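Local coordinates for protein tyrosine aminotransferase (Leishmania infantum, PDB 4IX8) that probably transfers the amino group of L-tyrosine to 2-oxoglutarate, using pyridoxal 5'-phosphate as cofactor, at residues K378-L381 and S382-Q385; S389-E392 and F393-L397; F411-S414 and G415-R418. All coordinates share one frame; numbering follows the deposited sequence.

Overall arrangement
The three contacts follow one another in series along the chain, none nesting in or crossing another. Contact 1 (378-385) turns the chain out of strand 374-379 and starts the connection to helix 390-401. Contact 2 (389-397) opens that helix. After strand 403-407, contact 3 (411-418) closes the loop leading back into strand 416-420, the sheet neighbour of strand 374-379. In space they converge on the smaller, five-stranded sheet, with centres of contacts 1 and 2, and of 2 and 3, about 11 Å apart. Touching atoms join turn, helix start and strand entry: L379 packs on D390 and F393, L379 N probably bonds to G415 O, and F393 meets L417.

Contact 1 (K378-L381 and S382-Q385); sequences KLNL and SYFQ
The N380 amide and the Y383 ring meet obliquely, their planes 44° apart, with ND2 of N380 3.6 Å from CE1 of Y383. The F384 ring is framed differently. One of its faces receives CB of Y383, 4.0 Å above the plane and over the ring centre, while CA of L381 sits at the edge, 4.1 Å from CD2. The N380 carbonyl oxygen approaches the same ring at a slant, 3.3 Å from CE2 of F384. A first torsion of -163° sets CG of N380 opposite its own backbone nitrogen, and from there the amide reaches forward over the turn. Its OD1 accepts from OG of S382 at 2.8 Å, the hydroxyl standing 42° out of the amide carbonyl plane. The backbone N of S382 adds a weak bond to the same OD1, so the oxygen has two donors from a single residue. Two main-chain bonds carry the turn itself. N of Y383 donates to O of N380 at 3.0 Å, and N of F384 reaches O of L381 only weakly, at 3.3 Å. Beyond the segments, the Y383 hydroxyl is hydrogen-bonded to D361, and L379 packs against strand 416-420 and helix 390-401. Successive bonds that each span three residues, the second of them weak, fit a short 3-10 turn; the weak bond from the S382 amide to the N380 side chain is consistent with an Asx turn at its start, where strand 374-379 leaves the smaller sheet of this pyridoxal-phosphate-dependent aminotransferase.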
loop_
_atom_site.group_PDB
_atom_site.type_symbol
_atom_site.label_atom_id
_atom_site.label_comp_id
_atom_site.label_asym_id
_atom_site.label_seq_id
_atom_site.Cartn_x
_atom_site.Cartn_y
_atom_site.Cartn_z
ATOM N N LYS A 378 -20.381 -22.277 -14.627
ATOM C CA LYS A 378 -20.149 -22.333 -16.057
ATOM C C LYS A 378 -21.461 -22.257 -16.805
ATOM O O LYS A 378 -22.402 -22.983 -16.477
ATOM C CB LYS A 378 -19.412 -23.595 -16.431
ATOM C CG LYS A 378 -19.108 -23.662 -17.891
ATOM C CD LYS A 378 -18.233 -24.883 -18.166
ATOM C CE LYS A 378 -18.279 -25.311 -19.641
ATOM N NZ LYS A 378 -18.074 -24.136 -20.544
ATOM N N LEU A 379 -21.531 -21.381 -17.805
ATOM C CA LEU A 379 -22.769 -21.180 -18.552
ATOM C C LEU A 379 -22.852 -21.974 -19.831
ATOM O O LEU A 379 -21.981 -21.842 -20.685
ATOM C CB LEU A 379 -22.940 -19.706 -18.894
ATOM C CG LEU A 379 -22.948 -18.766 -17.687
ATOM C CD1 LEU A 379 -23.049 -17.348 -18.197
ATOM C CD2 LEU A 379 -24.124 -19.138 -16.771
ATOM N N ASN A 380 -23.891 -22.802 -19.981
ATOM C CA ASN A 380 -24.182 -23.378 -21.295
ATOM C C ASN A 380 -25.036 -22.390 -22.082
ATOM O O ASN A 380 -26.256 -22.338 -21.926
ATOM C CB ASN A 380 -24.897 -24.729 -21.190
ATOM C CG ASN A 380 -24.831 -25.534 -22.504
ATOM O OD1 ASN A 380 -24.685 -24.962 -23.593
ATOM N ND2 ASN A 380 -24.906 -26.860 -22.393
ATOM N N LEU A 381 -24.389 -21.616 -22.936
ATOM C CA LEU A 381 -25.022 -20.506 -23.634
ATOM C C LEU A 381 -26.034 -20.967 -24.656
ATOM O O LEU A 381 -26.933 -20.215 -25.050
ATOM C CB LEU A 381 -23.946 -19.675 -24.311
ATOM C CG LEU A 381 -22.945 -19.166 -23.283
ATOM C CD1 LEU A 381 -21.627 -18.730 -23.954
ATOM C CD2 LEU A 381 -23.587 -18.025 -22.521
ATOM N N SER A 382 -25.879 -22.219 -25.070
ATOM C CA SER A 382 -26.787 -22.820 -26.037
ATOM C C SER A 382 -28.134 -23.155 -25.402
ATOM O O SER A 382 -29.010 -23.669 -26.080
ATOM C CB SER A 382 -26.174 -24.092 -26.637
ATOM O OG SER A 382 -26.358 -25.194 -25.774
ATOM N N TYR A 383 -28.299 -22.891 -24.105
ATOM C CA TYR A 383 -29.587 -23.137 -23.429
ATOM C C TYR A 383 -30.515 -21.943 -23.525
ATOM O O TYR A 383 -31.691 -22.063 -23.261
ATOM C CB TYR A 383 -29.382 -23.469 -21.940
ATOM C CG TYR A 383 -29.372 -24.947 -21.614
ATOM C CD1 TYR A 383 -28.484 -25.810 -22.230
ATOM C CD2 TYR A 383 -30.241 -25.475 -20.676
ATOM C CE1 TYR A 383 -28.471 -27.165 -21.930
ATOM C CE2 TYR A 383 -30.241 -26.840 -20.376
ATOM C CZ TYR A 383 -29.354 -27.678 -21.008
ATOM O OH TYR A 383 -29.353 -29.024 -20.702
ATOM N N PHE A 384 -29.979 -20.786 -23.893
ATOM C CA PHE A 384 -30.683 -19.522 -23.700
ATOM C C PHE A 384 -30.987 -18.806 -25.010
ATOM O O PHE A 384 -30.149 -18.773 -25.913
ATOM C CB PHE A 384 -29.849 -18.617 -22.792
ATOM C CG PHE A 384 -29.485 -19.253 -21.467
ATOM C CD1 PHE A 384 -30.449 -19.446 -20.499
ATOM C CD2 PHE A 384 -28.178 -19.660 -21.194
ATOM C CE1 PHE A 384 -30.133 -20.024 -19.282
ATOM C CE2 PHE A 384 -27.847 -20.244 -19.967
ATOM C CZ PHE A 384 -28.826 -20.422 -19.012
ATOM N N GLN A 385 -32.181 -18.213 -25.094
ATOM C CA GLN A 385 -32.656 -17.596 -26.333
ATOM C C GLN A 385 -31.968 -16.243 -26.605
ATOM O O GLN A 385 -31.688 -15.916 -27.755
ATOM C CB GLN A 385 -34.195 -17.424 -26.300
#

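Contact 2 (S389-E392 and F393-L397); sequences SDME and FYEKL
The opening turns of helix 390-401 bring M391 against Y394 and E392 alongside K396, just after a serine N-cap. In the first pair the side chains run side by side in the same direction, and SD of M391 comes to 3.9 Å from CD2 of Y394. The sulfur is 5.0 Å from the ring centroid and 61° off the ring normal, an oblique Met-aromatic contact. With CG of M391 opposite the backbone nitrogen (chi1 -180°), the bend at the second torsion brings SD beside the ring, while the terminal methyl leads away from it. The carbonyl oxygen of M391 lies at the edge of that ring, in its plane, 3.7 Å from CD2 of Y394. S389 supplies the N-cap, its OG accepting from N of E392 at 3.0 Å. Regular alpha-helical bonds follow at once: N of F393 donates to O of S389 at 2.9 Å, and the amides of Y394, E395 and K396 each find the carbonyl four residues earlier. One turn apart, E392 and K396 form a long salt bridge, OE2 to NZ at 3.5 Å. This pairing is weak as a hydrogen bond, and both groups have partners elsewhere: OE1 of E392 accepts from the backbone N of K388, while K396 also bridges to D386. On the buried flank, F393 sets its ring edge-to-face with F438 of helix 425-442 and touches C439 of the same helix.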
loop_
_atom_site.group_PDB
_atom_site.type_symbol
_atom_site.label_atom_id
_atom_site.label_comp_id
_atom_site.label_asym_id
_atom_site.label_seq_id
_atom_site.Cartn_x
_atom_site.Cartn_y
_atom_site.Cartn_z
ATOM N N SER A 389 -23.573 -13.740 -23.807
ATOM C CA SER A 389 -22.325 -13.767 -23.053
ATOM C C SER A 389 -22.510 -13.806 -21.547
ATOM O O SER A 389 -23.551 -13.420 -21.027
ATOM C CB SER A 389 -21.482 -12.533 -23.392
ATOM O OG SER A 389 -22.231 -11.368 -23.095
ATOM N N ASP A 390 -21.450 -14.218 -20.853
ATOM C CA ASP A 390 -21.425 -14.154 -19.411
ATOM C C ASP A 390 -21.744 -12.726 -18.941
ATOM O O ASP A 390 -22.400 -12.525 -17.910
ATOM C CB ASP A 390 -20.078 -14.639 -18.867
ATOM C CG ASP A 390 -18.919 -13.807 -19.333
ATOM O OD1 ASP A 390 -18.863 -13.437 -20.525
ATOM O OD2 ASP A 390 -18.049 -13.519 -18.486
ATOM N N MET A 391 -21.321 -11.737 -19.721
ATOM C CA MET A 391 -21.582 -10.347 -19.364
ATOM C C MET A 391 -23.066 -10.049 -19.473
ATOM O O MET A 391 -23.651 -9.419 -18.587
ATOM C CB MET A 391 -20.788 -9.395 -20.277
ATOM C CG MET A 391 -20.988 -7.913 -19.970
ATOM S SD MET A 391 -20.285 -7.382 -18.380
ATOM C CE MET A 391 -18.564 -7.773 -18.614
ATOM N N GLU A 392 -23.679 -10.535 -20.544
ATOM C CA GLU A 392 -25.075 -10.238 -20.802
ATOM C C GLU A 392 -25.935 -10.928 -19.746
ATOM O O GLU A 392 -27.006 -10.436 -19.349
ATOM C CB GLU A 392 -25.482 -10.670 -22.215
ATOM C CG GLU A 392 -26.875 -10.137 -22.617
ATOM C CD GLU A 392 -27.255 -10.390 -24.076
ATOM O OE1 GLU A 392 -26.550 -11.174 -24.763
ATOM O OE2 GLU A 392 -28.270 -9.797 -24.525
ATOM N N PHE A 393 -25.472 -12.093 -19.313
ATOM C CA PHE A 393 -26.138 -12.823 -18.242
ATOM C C PHE A 393 -26.103 -12.034 -16.926
ATOM O O PHE A 393 -27.101 -11.981 -16.189
ATOM C CB PHE A 393 -25.458 -14.168 -18.053
ATOM C CG PHE A 393 -26.201 -15.109 -17.175
ATOM C CD1 PHE A 393 -26.252 -14.906 -15.801
ATOM C CD2 PHE A 393 -26.821 -16.210 -17.712
ATOM C CE1 PHE A 393 -26.936 -15.781 -14.990
ATOM C CE2 PHE A 393 -27.510 -17.087 -16.920
ATOM C CZ PHE A 393 -27.568 -16.884 -15.555
ATOM N N TYR A 394 -24.951 -11.418 -16.671
ATOM C CA TYR A 394 -24.704 -10.645 -15.456
ATOM C C TYR A 394 -25.645 -9.437 -15.438
ATOM O O TYR A 394 -26.316 -9.182 -14.426
ATOM C CB TYR A 394 -23.196 -10.235 -15.365
ATOM C CG TYR A 394 -22.954 -8.888 -14.690
ATOM C CD1 TYR A 394 -22.903 -8.773 -13.306
ATOM C CD2 TYR A 394 -22.762 -7.730 -15.445
ATOM C CE1 TYR A 394 -22.713 -7.530 -12.694
ATOM C CE2 TYR A 394 -22.562 -6.484 -14.839
ATOM C CZ TYR A 394 -22.534 -6.394 -13.469
ATOM O OH TYR A 394 -22.353 -5.170 -12.861
ATOM N N GLU A 395 -25.755 -8.763 -16.586
ATOM C CA GLU A 395 -26.543 -7.537 -16.703
ATOM C C GLU A 395 -27.997 -7.813 -16.516
ATOM O O GLU A 395 -28.651 -7.154 -15.710
ATOM C CB GLU A 395 -26.331 -6.876 -18.069
ATOM C CG GLU A 395 -25.055 -6.028 -18.161
ATOM C CD GLU A 395 -24.565 -5.815 -19.584
ATOM O OE1 GLU A 395 -25.066 -6.480 -20.504
ATOM O OE2 GLU A 395 -23.656 -4.989 -19.783
ATOM N N LYS A 396 -28.483 -8.833 -17.215
ATOM C CA LYS A 396 -29.905 -9.132 -17.222
ATOM C C LYS A 396 -30.359 -9.698 -15.880
ATOM O O LYS A 396 -31.459 -9.396 -15.409
ATOM C CB LYS A 396 -30.229 -10.127 -18.337
ATOM C CG LYS A 396 -29.842 -9.678 -19.735
ATOM C CD LYS A 396 -31.036 -9.103 -20.480
ATOM C CE LYS A 396 -30.766 -8.967 -21.971
ATOM N NZ LYS A 396 -31.235 -10.181 -22.715
ATOM N N LEU A 397 -29.492 -10.497 -15.259
ATOM C CA LEU A 397 -29.802 -11.067 -13.955
ATOM C C LEU A 397 -29.993 -9.942 -12.941
ATOM O O LEU A 397 -30.963 -9.937 -12.174
ATOM C CB LEU A 397 -28.692 -12.013 -13.481
ATOM C CG LEU A 397 -28.846 -12.436 -12.010
ATOM C CD1 LEU A 397 -30.168 -13.186 -11.803
ATOM C CD2 LEU A 397 -27.671 -13.267 -11.547
#

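Contact 3 (F411-S414 and G415-R418); sequences FGMS and GFLR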
loop_
_atom_site.group_PDB
_atom_site.type_symbol
_atom_site.label_atom_id
_atom_site.label_comp_id
_atom_site.label_asym_id
_atom_site.label_seq_id
_atom_site.Cartn_x
_atom_site.Cartn_y
_atom_site.Cartn_z
ATOM N N PHE A 411 -12.021 -11.841 -14.891
ATOM C CA PHE A 411 -10.954 -12.646 -14.354
ATOM C C PHE A 411 -10.153 -13.321 -15.448
ATOM O O PHE A 411 -9.316 -14.162 -15.147
ATOM C CB PHE A 411 -11.510 -13.715 -13.405
ATOM C CG PHE A 411 -12.277 -13.164 -12.227
ATOM C CD1 PHE A 411 -13.652 -12.930 -12.310
ATOM C CD2 PHE A 411 -11.621 -12.882 -11.023
ATOM C CE1 PHE A 411 -14.369 -12.448 -11.228
ATOM C CE2 PHE A 411 -12.319 -12.380 -9.935
ATOM C CZ PHE A 411 -13.703 -12.154 -10.032
ATOM N N GLY A 412 -10.458 -13.019 -16.714
ATOM C CA GLY A 412 -9.732 -13.598 -17.839
ATOM C C GLY A 412 -10.346 -14.831 -18.492
ATOM O O GLY A 412 -9.707 -15.458 -19.353
ATOM N N MET A 413 -11.591 -15.178 -18.146
ATOM C CA MET A 413 -12.227 -16.324 -18.806
ATOM C C MET A 413 -13.733 -16.148 -18.906
ATOM O O MET A 413 -14.455 -16.273 -17.924
ATOM C CB MET A 413 -11.910 -17.635 -18.096
ATOM C CG MET A 413 -12.419 -18.802 -18.881
ATOM S SD MET A 413 -11.853 -20.421 -18.307
ATOM C CE MET A 413 -10.151 -20.445 -18.847
ATOM N N SER A 414 -14.160 -15.807 -20.117
ATOM C CA SER A 414 -15.531 -15.643 -20.501
ATOM C C SER A 414 -16.269 -16.947 -20.391
ATOM O O SER A 414 -15.665 -18.008 -20.458
ATOM C CB SER A 414 -15.638 -15.112 -21.950
ATOM O OG SER A 414 -15.533 -13.686 -21.930
ATOM N N GLY A 415 -17.587 -16.842 -20.222
ATOM C CA GLY A 415 -18.455 -17.995 -20.214
ATOM C C GLY A 415 -18.744 -18.490 -18.805
ATOM O O GLY A 415 -19.424 -19.527 -18.636
ATOM N N PHE A 416 -18.320 -17.716 -17.802
ATOM C CA PHE A 416 -18.516 -18.105 -16.409
ATOM C C PHE A 416 -19.035 -16.991 -15.558
ATOM O O PHE A 416 -19.084 -15.837 -15.992
ATOM C CB PHE A 416 -17.213 -18.584 -15.790
ATOM C CG PHE A 416 -16.651 -19.823 -16.436
ATOM C CD1 PHE A 416 -15.965 -19.748 -17.632
ATOM C CD2 PHE A 416 -16.832 -21.067 -15.852
ATOM C CE1 PHE A 416 -15.473 -20.887 -18.252
ATOM C CE2 PHE A 416 -16.312 -22.205 -16.445
ATOM C CZ PHE A 416 -15.627 -22.101 -17.658
ATOM N N LEU A 417 -19.359 -17.344 -14.315
ATOM C CA LEU A 417 -19.776 -16.372 -13.315
ATOM C C LEU A 417 -19.132 -16.686 -11.977
ATOM O O LEU A 417 -19.131 -17.845 -11.547
ATOM C CB LEU A 417 -21.283 -16.380 -13.143
ATOM C CG LEU A 417 -22.127 -16.086 -14.376
ATOM C CD1 LEU A 417 -23.543 -16.425 -14.040
ATOM C CD2 LEU A 417 -21.998 -14.620 -14.766
ATOM N N ARG A 418 -18.598 -15.662 -11.319
ATOM C CA ARG A 418 -18.065 -15.832 -9.986
ATOM C C ARG A 418 -19.137 -15.481 -8.984
ATOM O O ARG A 418 -19.720 -14.417 -9.064
ATOM C CB ARG A 418 -16.815 -14.951 -9.707
ATOM C CG ARG A 418 -16.040 -15.498 -8.511
ATOM C CD ARG A 418 -14.999 -14.585 -7.974
ATOM N NE ARG A 418 -15.566 -13.406 -7.335
ATOM C CZ ARG A 418 -14.834 -12.509 -6.678
ATOM N NH1 ARG A 418 -13.508 -12.643 -6.580
ATOM N NH2 ARG A 418 -15.425 -11.484 -6.111
#
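F411 presses the tip of its ring onto the side chain of R418, and this is the dense, buried half of the contact. CZ of F411 stands 3.1 Å above one face of the guanidinium, offset toward its rim, and 3.4 Å from CD of R418. The two planes are 39° apart, too tilted for a parallel stack, and the side chains cross at about a right angle. Extended first and second torsions carry CD of R418 to the phenyl, and a bend at the third lays the guanidinium beneath CZ of F411. The other half is the more solvent-accessible one, although the F416 ring itself is buried. There SD of partly exposed M413 lies 4.5 Å from the centroid of the F416 ring, 46° off its normal, an oblique Met-aromatic contact. O of S414, an exposed residue, sits at the edge of that ring, 3.3 Å from CD1 of F416. Segments 411-414 and 415-418 share no hydrogen bond, so their side chains meet through van der Waals packing and the sulfur contact. Outside them, R418 donates from NH2 to O of S73, after strand 70-71, and from NH1 to OD1 of N221, after strand 211-217. F411 and these two oxygens probably orient the guanidinium together, an arrangement consistent with the arginine that binds the substrate carboxylate in related aminotransferases.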